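Local coordinates for fibronectin type III domain-containing protein (Simiduia agarivorans, PDB 6P2K) that probably hydrolyses the glucan backbone of xyloglucan as a glycoside hydrolase of family 74, binds zinc ions, and is represented here by the seven-bladed beta-propeller part of a longer protein, at residues Val29-Met32 with Gly38-Lys41; Asn99-Ser104 with Asp126-Phe131; Gly319-Gly324 with Thr329-Arg334; Ala336-Val341 with Arg347-Thr352. One frame throughout, in Å; residues are numbered along the deposited sequence.

Interaction 1 (Val29-Met32 with Gly38-Lys41)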
loop_
_atom_site.group_PDB
_atom_site.type_symbol
_atom_site.label_atom_id
_atom_site.label_comp_id
_atom_site.label_asym_id
_atom_site.label_seq_id
_atom_site.Cartn_x
_atom_site.Cartn_y
_atom_site.Cartn_z
ATOM N N VAL B 29 41.945 7.790 -33.511
ATOM C CA VAL B 29 41.920 9.251 -33.540
ATOM C C VAL B 29 40.804 9.694 -34.479
ATOM O O VAL B 29 40.825 9.383 -35.674
ATOM C CB VAL B 29 43.273 9.834 -33.975
ATOM C CG1 VAL B 29 43.166 11.341 -34.108
ATOM C CG2 VAL B 29 44.338 9.468 -32.957
ATOM N N VAL B 30 39.820 10.414 -33.937
ATOM C CA VAL B 30 38.661 10.860 -34.700
ATOM C C VAL B 30 38.335 12.303 -34.343
ATOM O O VAL B 30 38.616 12.776 -33.236
ATOM C CB VAL B 30 37.418 9.972 -34.453
ATOM C CG1 VAL B 30 37.621 8.594 -35.060
ATOM C CG2 VAL B 30 37.130 9.867 -32.963
ATOM N N TYR B 31 37.717 12.998 -35.295
ATOM C CA TYR B 31 37.241 14.361 -35.113
ATOM C C TYR B 31 35.741 14.390 -35.356
ATOM O O TYR B 31 35.235 13.685 -36.236
ATOM C CB TYR B 31 37.956 15.324 -36.059
ATOM C CG TYR B 31 39.433 15.433 -35.768
ATOM C CD1 TYR B 31 40.336 14.521 -36.299
ATOM C CD2 TYR B 31 39.922 16.435 -34.943
ATOM C CE1 TYR B 31 41.687 14.615 -36.024
ATOM C CE2 TYR B 31 41.269 16.537 -34.663
ATOM C CZ TYR B 31 42.146 15.626 -35.205
ATOM O OH TYR B 31 43.486 15.727 -34.919
ATOM N N MET B 32 35.031 15.192 -34.565
ATOM C CA MET B 32 33.585 15.320 -34.685
ATOM C C MET B 32 33.232 16.748 -35.066
ATOM O O MET B 32 33.737 17.702 -34.462
ATOM C CB MET B 32 32.874 14.936 -33.387
ATOM C CG MET B 32 31.361 14.856 -33.543
ATOM S SD MET B 32 30.519 16.299 -32.874
ATOM C CE MET B 32 30.767 15.983 -31.139
ATOM N N GLY B 38 32.131 23.904 -32.995
ATOM C CA GLY B 38 33.359 23.652 -33.720
ATOM C C GLY B 38 33.683 22.169 -33.739
ATOM O O GLY B 38 32.794 21.313 -33.816
ATOM N N VAL B 39 34.973 21.857 -33.648
ATOM C CA VAL B 39 35.483 20.503 -33.835
ATOM C C VAL B 39 35.891 19.930 -32.485
ATOM O O VAL B 39 36.612 20.581 -31.719
ATOM C CB VAL B 39 36.669 20.484 -34.816
ATOM C CG1 VAL B 39 37.292 19.094 -34.882
ATOM C CG2 VAL B 39 36.228 20.944 -36.192
ATOM N N TYR B 40 35.432 18.713 -32.196
ATOM C CA TYR B 40 35.917 17.932 -31.067
ATOM C C TYR B 40 36.904 16.876 -31.549
ATOM O O TYR B 40 36.814 16.386 -32.678
ATOM C CB TYR B 40 34.776 17.234 -30.329
ATOM C CG TYR B 40 33.830 18.133 -29.573
ATOM C CD1 TYR B 40 32.690 18.640 -30.182
ATOM C CD2 TYR B 40 34.059 18.447 -28.236
ATOM C CE1 TYR B 40 31.809 19.444 -29.485
ATOM C CE2 TYR B 40 33.186 19.257 -27.532
ATOM C CZ TYR B 40 32.063 19.750 -28.163
ATOM O OH TYR B 40 31.187 20.547 -27.470
ATOM N N LYS B 41 37.827 16.503 -30.664
ATOM C CA LYS B 41 38.850 15.507 -30.947
ATOM C C LYS B 41 38.798 14.403 -29.899
ATOM O O LYS B 41 38.467 14.645 -28.733
ATOM C CB LYS B 41 40.246 16.148 -30.968
ATOM C CG LYS B 41 41.387 15.216 -31.340
ATOM C CD LYS B 41 42.732 15.927 -31.236
ATOM C CE LYS B 41 43.874 15.027 -31.694
ATOM N NZ LYS B 41 45.076 15.800 -32.118
#
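Tyr31 and Met32 pair with Lys41 and Tyr40 in an antiparallel beta hairpin, the two middle strands of a four-stranded blade in a beta-propeller. Met32 and Tyr40 form the hydrogen-bonded pair: Met32 N reaches Tyr40 O at 2.9 Å, and Tyr40 N returns a bond to Met32 O at 3.0 Å. Beside it Tyr31 and Lys41 make the non-hydrogen-bonded pair, and their side chains run alongside each other in the same direction. The lysine stays extended from CG, which is anti to its backbone N (chi1 -176°), laying its methylenes along the tyrosine, with CG 3.6 Å from Tyr31 CE2. At the far end Lys41 NZ gives Tyr31 OH a weak hydrogen bond and is held more firmly by Gly87 O. A long aliphatic stem with a charged tip suits this partly exposed place. Val39 CG1 meets the edge of the Tyr31 ring at CD2, and both side chains pack on strand 60-66 of the next sheet. On the Met32 and Tyr40 face, a flexible thioether fits beside a ring: the methionine bends at chi2 and chi3 in an oblique Met-aromatic contact, Met32 SD 5.4 Å from the Tyr40 ring centroid and CE 3.4 Å from Tyr40 CD1.

Interaction 2 (Asn99-Ser104 with Asp126-Phe131)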
loop_
_atom_site.group_PDB
_atom_site.type_symbol
_atom_site.label_atom_id
_atom_site.label_comp_id
_atom_site.label_asym_id
_atom_site.label_seq_id
_atom_site.Cartn_x
_atom_site.Cartn_y
_atom_site.Cartn_z
ATOM N N ASN B 99 34.279 33.710 -46.316
ATOM C CA ASN B 99 32.869 33.865 -46.671
ATOM C C ASN B 99 32.410 32.815 -47.680
ATOM O O ASN B 99 31.447 33.042 -48.420
ATOM C CB ASN B 99 32.585 35.280 -47.201
ATOM C CG ASN B 99 31.175 35.752 -46.897
ATOM O OD1 ASN B 99 30.321 34.968 -46.486
ATOM N ND2 ASN B 99 30.925 37.039 -47.104
ATOM N N LYS B 100 33.073 31.657 -47.719
ATOM C CA LYS B 100 32.770 30.588 -48.670
ATOM C C LYS B 100 32.533 29.292 -47.902
ATOM O O LYS B 100 33.488 28.659 -47.448
ATOM C CB LYS B 100 33.909 30.407 -49.674
ATOM C CG LYS B 100 34.145 31.585 -50.604
ATOM C CD LYS B 100 32.907 31.903 -51.419
ATOM C CE LYS B 100 32.616 30.793 -52.417
ATOM N NZ LYS B 100 31.796 31.268 -53.567
ATOM N N SER B 101 31.274 28.882 -47.776
ATOM C CA SER B 101 30.954 27.659 -47.043
ATOM C C SER B 101 31.517 26.436 -47.757
ATOM O O SER B 101 31.236 26.212 -48.938
ATOM C CB SER B 101 29.440 27.522 -46.882
ATOM O OG SER B 101 29.119 26.453 -46.014
ATOM N N ILE B 102 32.293 25.633 -47.030
ATOM C CA ILE B 102 32.978 24.469 -47.582
ATOM C C ILE B 102 32.574 23.235 -46.790
ATOM O O ILE B 102 32.598 23.248 -45.552
ATOM C CB ILE B 102 34.505 24.658 -47.564
ATOM C CG1 ILE B 102 34.886 25.822 -48.466
ATOM C CG2 ILE B 102 35.229 23.404 -48.014
ATOM C CD1 ILE B 102 36.265 26.286 -48.231
ATOM N N ALA B 103 32.219 22.162 -47.506
ATOM C CA ALA B 103 31.735 20.941 -46.879
ATOM C C ALA B 103 32.423 19.680 -47.393
ATOM O O ALA B 103 31.945 18.576 -47.109
ATOM C CB ALA B 103 30.222 20.809 -47.071
ATOM N N SER B 104 33.525 19.805 -48.130
ATOM C CA SER B 104 34.247 18.642 -48.631
ATOM C C SER B 104 35.718 18.992 -48.793
ATOM O O SER B 104 36.048 20.050 -49.337
ATOM C CB SER B 104 33.677 18.162 -49.973
ATOM O OG SER B 104 32.263 18.235 -50.001
ATOM N N ASP B 126 18.912 26.354 -44.774
ATOM C CA ASP B 126 18.385 27.508 -44.059
ATOM C C ASP B 126 19.472 28.348 -43.399
ATOM O O ASP B 126 19.154 29.368 -42.781
ATOM C CB ASP B 126 17.361 27.058 -43.011
ATOM C CG ASP B 126 17.899 25.980 -42.085
ATOM O OD1 ASP B 126 18.861 25.279 -42.470
ATOM O OD2 ASP B 126 17.354 25.831 -40.970
ATOM N N PHE B 127 20.741 27.955 -43.522
ATOM C CA PHE B 127 21.845 28.700 -42.936
ATOM C C PHE B 127 22.827 29.258 -43.957
ATOM O O PHE B 127 23.696 30.050 -43.578
ATOM C CB PHE B 127 22.628 27.822 -41.945
ATOM C CG PHE B 127 21.951 27.646 -40.612
ATOM C CD1 PHE B 127 21.033 26.628 -40.414
ATOM C CD2 PHE B 127 22.245 28.493 -39.553
ATOM C CE1 PHE B 127 20.413 26.462 -39.188
ATOM C CE2 PHE B 127 21.629 28.331 -38.324
ATOM C CZ PHE B 127 20.711 27.313 -38.142
ATOM N N ILE B 128 22.724 28.873 -45.233
ATOM C CA ILE B 128 23.710 29.298 -46.222
ATOM C C ILE B 128 23.707 30.810 -46.412
ATOM O O ILE B 128 24.694 31.376 -46.896
ATOM C CB ILE B 128 23.473 28.560 -47.560
ATOM C CG1 ILE B 128 24.656 28.753 -48.515
ATOM C CG2 ILE B 128 22.187 29.035 -48.216
ATOM C CD1 ILE B 128 26.013 28.536 -47.876
ATOM N N GLY B 129 22.633 31.488 -46.021
ATOM C CA GLY B 129 22.555 32.921 -46.193
ATOM C C GLY B 129 22.961 33.767 -45.007
ATOM O O GLY B 129 22.844 34.995 -45.078
ATOM N N LYS B 130 23.452 33.160 -43.922
ATOM C CA LYS B 130 23.706 33.918 -42.699
ATOM C C LYS B 130 24.775 34.987 -42.908
ATOM O O LYS B 130 24.697 36.071 -42.317
ATOM C CB LYS B 130 24.103 32.974 -41.565
ATOM C CG LYS B 130 22.987 32.052 -41.086
ATOM C CD LYS B 130 21.904 32.803 -40.326
ATOM C CE LYS B 130 20.900 31.833 -39.712
ATOM N NZ LYS B 130 19.701 32.521 -39.153
ATOM N N PHE B 131 25.778 34.705 -43.740
ATOM C CA PHE B 131 26.826 35.674 -44.046
ATOM C C PHE B 131 26.711 36.229 -45.464
ATOM O O PHE B 131 27.707 36.694 -46.029
ATOM C CB PHE B 131 28.210 35.059 -43.839
ATOM C CG PHE B 131 28.489 34.630 -42.426
ATOM C CD1 PHE B 131 28.910 35.548 -41.477
ATOM C CD2 PHE B 131 28.357 33.302 -42.053
ATOM C CE1 PHE B 131 29.181 35.153 -40.179
ATOM C CE2 PHE B 131 28.624 32.900 -40.757
ATOM C CZ PHE B 131 29.037 33.827 -39.818
#
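The closest CA pair of Asn99-Ser104 and Asp126-Phe131, that of Asn99 and Phe131, is 6.8 Å apart, and the second segment folds into a type I beta turn from Phe127 to Lys130, closed by Lys130 N to Phe127 O. Side chains bridge the gap at two points. Ile128 does so with the end of its longer branch: CG1 lies anti to the backbone N (chi1 -168°), and CD1 comes within 3.7 Å of Ser101 CB. Serine suits the spot because it is small and can turn its OG to Gly120 O, leaving its methylene to the isoleucine. At the other point the Asn99 amide lies beside the Phe131 backbone, with its CG 3.7 Å from Phe131 O and its plane 89° from that of the phenyl ring. An alanine at Asn99 would remove the amide and is likely to open a gap beside Phe131 O, leaving that carbonyl to its weak bond from Arg687. The Phe131 ring meets those of Tyr79 and Tyr712. The contact joins the lead-in to strand 102-108, first of its four-stranded propeller blade, to the loop between strands 114-119 and 139-144, which also carries the zinc ligand Asp124, while Ser101 packs on Phe61 of strand 60-66.

Interaction 3 (Gly319-Gly324 with Thr329-Arg334)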
loop_
_atom_site.group_PDB
_atom_site.type_symbol
_atom_site.label_atom_id
_atom_site.label_comp_id
_atom_site.label_asym_id
_atom_site.label_seq_id
_atom_site.Cartn_x
_atom_site.Cartn_y
_atom_site.Cartn_z
ATOM N N GLY B 319 17.284 -3.760 -28.073
ATOM C CA GLY B 319 18.088 -4.151 -26.938
ATOM C C GLY B 319 19.506 -4.562 -27.269
ATOM O O GLY B 319 20.303 -4.766 -26.347
ATOM N N SER B 320 19.855 -4.681 -28.549
ATOM C CA SER B 320 21.175 -5.170 -28.925
ATOM C C SER B 320 22.237 -4.075 -28.961
ATOM O O SER B 320 23.408 -4.384 -29.208
ATOM C CB SER B 320 21.110 -5.873 -30.285
ATOM O OG SER B 320 20.845 -4.954 -31.328
ATOM N N TRP B 321 21.867 -2.816 -28.733
ATOM C CA TRP B 321 22.852 -1.748 -28.631
ATOM C C TRP B 321 22.365 -0.712 -27.628
ATOM O O TRP B 321 21.163 -0.557 -27.408
ATOM C CB TRP B 321 23.143 -1.095 -29.994
ATOM C CG TRP B 321 21.935 -0.764 -30.820
ATOM C CD1 TRP B 321 21.200 -1.627 -31.581
ATOM C CD2 TRP B 321 21.334 0.527 -30.988
ATOM N NE1 TRP B 321 20.174 -0.957 -32.203
ATOM C CE2 TRP B 321 20.232 0.366 -31.855
ATOM C CE3 TRP B 321 21.618 1.801 -30.486
ATOM C CZ2 TRP B 321 19.416 1.433 -32.232
ATOM C CZ3 TRP B 321 20.808 2.857 -30.862
ATOM C CH2 TRP B 321 19.718 2.666 -31.725
ATOM N N ASP B 322 23.316 -0.013 -27.014
ATOM C CA ASP B 322 23.016 0.984 -25.989
ATOM C C ASP B 322 22.533 2.263 -26.663
ATOM O O ASP B 322 23.321 2.992 -27.274
ATOM C CB ASP B 322 24.248 1.246 -25.127
ATOM C CG ASP B 322 24.026 2.349 -24.099
ATOM O OD1 ASP B 322 22.856 2.636 -23.759
ATOM O OD2 ASP B 322 25.031 2.934 -23.630
ATOM N N ILE B 323 21.236 2.550 -26.541
ATOM C CA ILE B 323 20.686 3.758 -27.143
ATOM C C ILE B 323 21.062 5.012 -26.370
ATOM O O ILE B 323 20.828 6.126 -26.858
ATOM C CB ILE B 323 19.155 3.619 -27.287
ATOM C CG1 ILE B 323 18.626 4.601 -28.338
ATOM C CG2 ILE B 323 18.462 3.802 -25.938
ATOM C CD1 ILE B 323 17.283 4.216 -28.927
ATOM N N GLY B 324 21.668 4.867 -25.192
ATOM C CA GLY B 324 22.047 6.046 -24.435
ATOM C C GLY B 324 20.828 6.779 -23.896
ATOM O O GLY B 324 19.729 6.228 -23.786
ATOM N N THR B 329 15.053 6.225 -32.165
ATOM C CA THR B 329 14.977 4.973 -32.898
ATOM C C THR B 329 13.807 5.012 -33.872
ATOM O O THR B 329 12.745 5.563 -33.543
ATOM C CB THR B 329 14.826 3.778 -31.942
ATOM O OG1 THR B 329 14.582 2.582 -32.691
ATOM C CG2 THR B 329 13.674 4.008 -30.966
ATOM N N PRO B 330 13.974 4.470 -35.092
ATOM C CA PRO B 330 15.223 3.956 -35.668
ATOM C C PRO B 330 16.278 5.048 -35.816
ATOM O O PRO B 330 15.924 6.225 -35.791
ATOM C CB PRO B 330 14.790 3.438 -37.046
ATOM C CG PRO B 330 13.343 3.164 -36.913
ATOM C CD PRO B 330 12.826 4.219 -35.981
ATOM N N PRO B 331 17.548 4.673 -35.944
ATOM C CA PRO B 331 18.579 5.690 -36.175
ATOM C C PRO B 331 18.322 6.430 -37.480
ATOM O O PRO B 331 17.900 5.840 -38.477
ATOM C CB PRO B 331 19.879 4.879 -36.237
ATOM C CG PRO B 331 19.550 3.539 -35.658
ATOM C CD PRO B 331 18.102 3.310 -35.940
ATOM N N ASN B 332 18.560 7.736 -37.457
ATOM C CA ASN B 332 18.679 8.526 -38.682
ATOM C C ASN B 332 20.173 8.697 -38.936
ATOM O O ASN B 332 20.817 9.575 -38.357
ATOM C CB ASN B 332 17.966 9.869 -38.566
ATOM C CG ASN B 332 18.469 10.886 -39.586
ATOM O OD1 ASN B 332 18.865 11.997 -39.230
ATOM N ND2 ASN B 332 18.473 10.497 -40.856
ATOM N N ALA B 333 20.726 7.839 -39.792
ATOM C CA ALA B 333 22.161 7.836 -40.070
ATOM C C ALA B 333 22.461 8.913 -41.110
ATOM O O ALA B 333 22.635 8.646 -42.302
ATOM C CB ALA B 333 22.613 6.457 -40.536
ATOM N N ARG B 334 22.531 10.162 -40.637
ATOM C CA ARG B 334 22.786 11.294 -41.519
ATOM C C ARG B 334 24.253 11.419 -41.909
ATOM O O ARG B 334 24.596 12.312 -42.690
ATOM C CB ARG B 334 22.295 12.601 -40.883
ATOM C CG ARG B 334 22.657 12.788 -39.421
ATOM C CD ARG B 334 22.334 14.202 -38.957
ATOM N NE ARG B 334 23.124 15.214 -39.659
ATOM C CZ ARG B 334 22.637 16.050 -40.573
ATOM N NH1 ARG B 334 21.355 16.001 -40.914
ATOM N NH2 ARG B 334 23.434 16.937 -41.151
#
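Trp321 and Pro331 meet in an oblique apolar contact, and Ile323 and Thr329 meet beside them. The six-membered part of the indole does the touching: Pro331 CG lies 4.0 Å from Trp321 CZ2 and equally far from Trp321 CH2. A compact, rigid pyrrolidine suits a broad aromatic partner, since it offers CH groups without a flexible chain to order. In the second pair the side chains cross at about a right angle, and the end of the isoleucine, CD1, comes 3.9 Å from Thr329 CB. Ile323 is stretched out to make this reach, with CG1 anti to the backbone N (chi1 -160°) and CD1 carried onward by a near-extended chi2 of 158°. Threonine can serve two neighbours here: its carbon side faces the isoleucine, whereas OG1 bonds to the backbone N of Tyr317.

The next shell fixes the two backbones. Asp322 OD1 accepts from Gly324 N at 2.9 Å, forming an Asx turn around Ile323; the N-H comes from above the carboxylate plane. The same oxygen also bonds to Tyr393 OH, and OD2 to Asn373 ND2. Gly324 has a positive phi, readily adopted by glycine. On the other segment a cis peptide precedes Pro330, and Pro331 is bonded through its backbone to Gly291. Farther out, Ser320 packs on His475 of the second subunit. The whole is a long irregular connection between two propeller blades, leading from strand 304-314 to strand 336-338, shaped by a cis-proline and an Asx turn and held by apolar contacts.

Interaction 4 (Ala336-Val341 with Arg347-Thr352)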
loop_
_atom_site.group_PDB
_atom_site.type_symbol
_atom_site.label_atom_id
_atom_site.label_comp_id
_atom_site.label_asym_id
_atom_site.label_seq_id
_atom_site.Cartn_x
_atom_site.Cartn_y
_atom_site.Cartn_z
ATOM N N ALA B 336 27.736 8.336 -42.372
ATOM C CA ALA B 336 28.223 6.989 -42.108
ATOM C C ALA B 336 29.500 6.770 -42.900
ATOM O O ALA B 336 29.506 6.944 -44.122
ATOM C CB ALA B 336 27.171 5.941 -42.479
ATOM N N HIS B 337 30.568 6.380 -42.212
ATOM C CA HIS B 337 31.867 6.193 -42.838
ATOM C C HIS B 337 32.498 4.889 -42.381
ATOM O O HIS B 337 32.416 4.525 -41.203
ATOM C CB HIS B 337 32.812 7.351 -42.514
ATOM C CG HIS B 337 32.322 8.678 -42.997
ATOM N ND1 HIS B 337 32.295 9.020 -44.332
ATOM C CD2 HIS B 337 31.843 9.749 -42.323
ATOM C CE1 HIS B 337 31.818 10.246 -44.460
ATOM N NE2 HIS B 337 31.534 10.710 -43.255
ATOM N N TYR B 338 33.124 4.191 -43.324
ATOM C CA TYR B 338 34.004 3.087 -42.980
ATOM C C TYR B 338 35.293 3.625 -42.368
ATOM O O TYR B 338 35.700 4.761 -42.625
ATOM C CB TYR B 338 34.336 2.262 -44.222
ATOM C CG TYR B 338 33.184 1.482 -44.817
ATOM C CD1 TYR B 338 32.658 0.371 -44.171
ATOM C CD2 TYR B 338 32.635 1.849 -46.038
ATOM C CE1 TYR B 338 31.615 -0.351 -44.725
ATOM C CE2 TYR B 338 31.596 1.130 -46.604
ATOM C CZ TYR B 338 31.090 0.032 -45.940
ATOM O OH TYR B 338 30.054 -0.685 -46.492
ATOM N N THR B 339 35.941 2.798 -41.552
ATOM C CA THR B 339 37.239 3.177 -41.023
ATOM C C THR B 339 38.305 3.047 -42.111
ATOM O O THR B 339 38.174 2.231 -43.028
ATOM C CB THR B 339 37.620 2.311 -39.820
ATOM O OG1 THR B 339 37.628 0.927 -40.198
ATOM C CG2 THR B 339 36.648 2.523 -38.666
ATOM N N PRO B 340 39.362 3.856 -42.042
ATOM C CA PRO B 340 40.464 3.706 -42.997
ATOM C C PRO B 340 41.135 2.348 -42.855
ATOM O O PRO B 340 40.976 1.641 -41.857
ATOM C CB PRO B 340 41.427 4.839 -42.618
ATOM C CG PRO B 340 40.596 5.819 -41.848
ATOM C CD PRO B 340 39.544 5.014 -41.151
ATOM N N VAL B 341 41.900 1.985 -43.886
ATOM C CA VAL B 341 42.698 0.764 -43.847
ATOM C C VAL B 341 44.104 1.010 -43.323
ATOM O O VAL B 341 44.807 0.045 -42.981
ATOM C CB VAL B 341 42.770 0.118 -45.245
ATOM C CG1 VAL B 341 41.379 -0.223 -45.739
ATOM C CG2 VAL B 341 43.450 1.058 -46.219
ATOM N N ARG B 347 38.475 -2.729 -39.022
ATOM C CA ARG B 347 37.314 -2.422 -39.847
ATOM C C ARG B 347 36.131 -2.056 -38.962
ATOM O O ARG B 347 35.761 -2.812 -38.058
ATOM C CB ARG B 347 36.949 -3.596 -40.754
ATOM C CG ARG B 347 35.904 -3.221 -41.797
ATOM C CD ARG B 347 35.534 -4.381 -42.707
ATOM N NE ARG B 347 34.679 -3.937 -43.809
ATOM C CZ ARG B 347 33.351 -4.019 -43.811
ATOM N NH1 ARG B 347 32.715 -4.533 -42.766
ATOM N NH2 ARG B 347 32.657 -3.586 -44.856
ATOM N N GLY B 348 35.540 -0.894 -39.225
ATOM C CA GLY B 348 34.401 -0.439 -38.454
ATOM C C GLY B 348 33.638 0.629 -39.205
ATOM O O GLY B 348 33.996 1.011 -40.321
ATOM N N VAL B 349 32.570 1.111 -38.571
ATOM C CA VAL B 349 31.701 2.131 -39.146
ATOM C C VAL B 349 31.427 3.191 -38.088
ATOM O O VAL B 349 31.078 2.861 -36.948
ATOM C CB VAL B 349 30.374 1.536 -39.662
ATOM C CG1 VAL B 349 29.419 2.646 -40.079
ATOM C CG2 VAL B 349 30.624 0.581 -40.826
ATOM N N TRP B 350 31.589 4.457 -38.464
ATOM C CA TRP B 350 31.197 5.592 -37.638
ATOM C C TRP B 350 29.898 6.171 -38.184
ATOM O O TRP B 350 29.802 6.445 -39.385
ATOM C CB TRP B 350 32.289 6.663 -37.633
ATOM C CG TRP B 350 33.292 6.512 -36.534
ATOM C CD1 TRP B 350 34.571 6.040 -36.646
ATOM C CD2 TRP B 350 33.104 6.836 -35.152
ATOM N NE1 TRP B 350 35.187 6.051 -35.419
ATOM C CE2 TRP B 350 34.307 6.534 -34.484
ATOM C CE3 TRP B 350 32.030 7.346 -34.412
ATOM C CZ2 TRP B 350 34.468 6.729 -33.113
ATOM C CZ3 TRP B 350 32.193 7.539 -33.050
ATOM C CH2 TRP B 350 33.402 7.232 -32.415
ATOM N N SER B 351 28.907 6.355 -37.314
ATOM C CA SER B 351 27.613 6.884 -37.749
ATOM C C SER B 351 26.910 7.524 -36.550
ATOM O O SER B 351 27.555 7.865 -35.553
ATOM C CB SER B 351 26.775 5.775 -38.406
ATOM O OG SER B 351 25.557 6.293 -38.913
ATOM N N THR B 352 25.588 7.679 -36.643
ATOM C CA THR B 352 24.826 8.442 -35.657
ATOM C C THR B 352 23.357 8.040 -35.717
ATOM O O THR B 352 22.883 7.499 -36.720
ATOM C CB THR B 352 24.957 9.949 -35.905
ATOM O OG1 THR B 352 24.167 10.672 -34.950
ATOM C CG2 THR B 352 24.477 10.292 -37.308
#
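Tyr338 lies alongside both Arg347 and Val349, all three side chains pointing the same way from the hairpin. Tyr338 CD1 lies over one face of the Arg347 guanidinium, the two planes 40° apart, and Arg347 NH2 comes 3.4 Å from Tyr338 CE1. An extended chain from CG to NE carries the group there. Arginine suits the place because its flat end can lie by the ring while its nitrogens serve acids: NE binds Asp271, and NH2 shares Glu294 with Tyr338 OH. Val349 CG2 fills in beside Tyr338 CD1 at 3.9 Å. Across the strands, His337 and Trp350 form the hydrogen-bonded pair, with both bonds 2.9 Å from N to O, while His337 ND1 is taken by Glu269. At the loop end of the hairpin, Thr339 N bonds to Gly348 O, and Thr339 OG1, between the backbone N and carbonyl carbon (chi1 58°), accepts from Gly348 N at 2.9 Å and also bonds to Ala346 O. A valine at Thr339 would probably leave Gly348 N and Ala346 O without this partner. Glycine fits opposite, since a CB there would crowd Thr339 CG2. This is an antiparallel beta hairpin, the first two strands of a four-stranded propeller blade.

How the interactions relate
Interactions 1 and 4 are hairpins of different blades and touch directly, centres 14 Å apart: Val30 CG1 packs 3.5 Å from Trp350 NE1. Interaction 3 lies in the connection running into interaction 4, and they meet where Ala333 CB is 3.4 Å from Ser351 OG. Interaction 2 touches none of the others, its nearest atoms about 9 Å from interaction 4 and about 10 Å from interactions 1 and 3. Interactions 1 and 2 approach the zinc site of Gln16 and Asp124, the side chains of Met32 and Ile128 lying about 12 Å and 11 Å from the ion. The contacts of interactions 3 and 4 lie away from the metal sites, although Arg334 packs on Gln16.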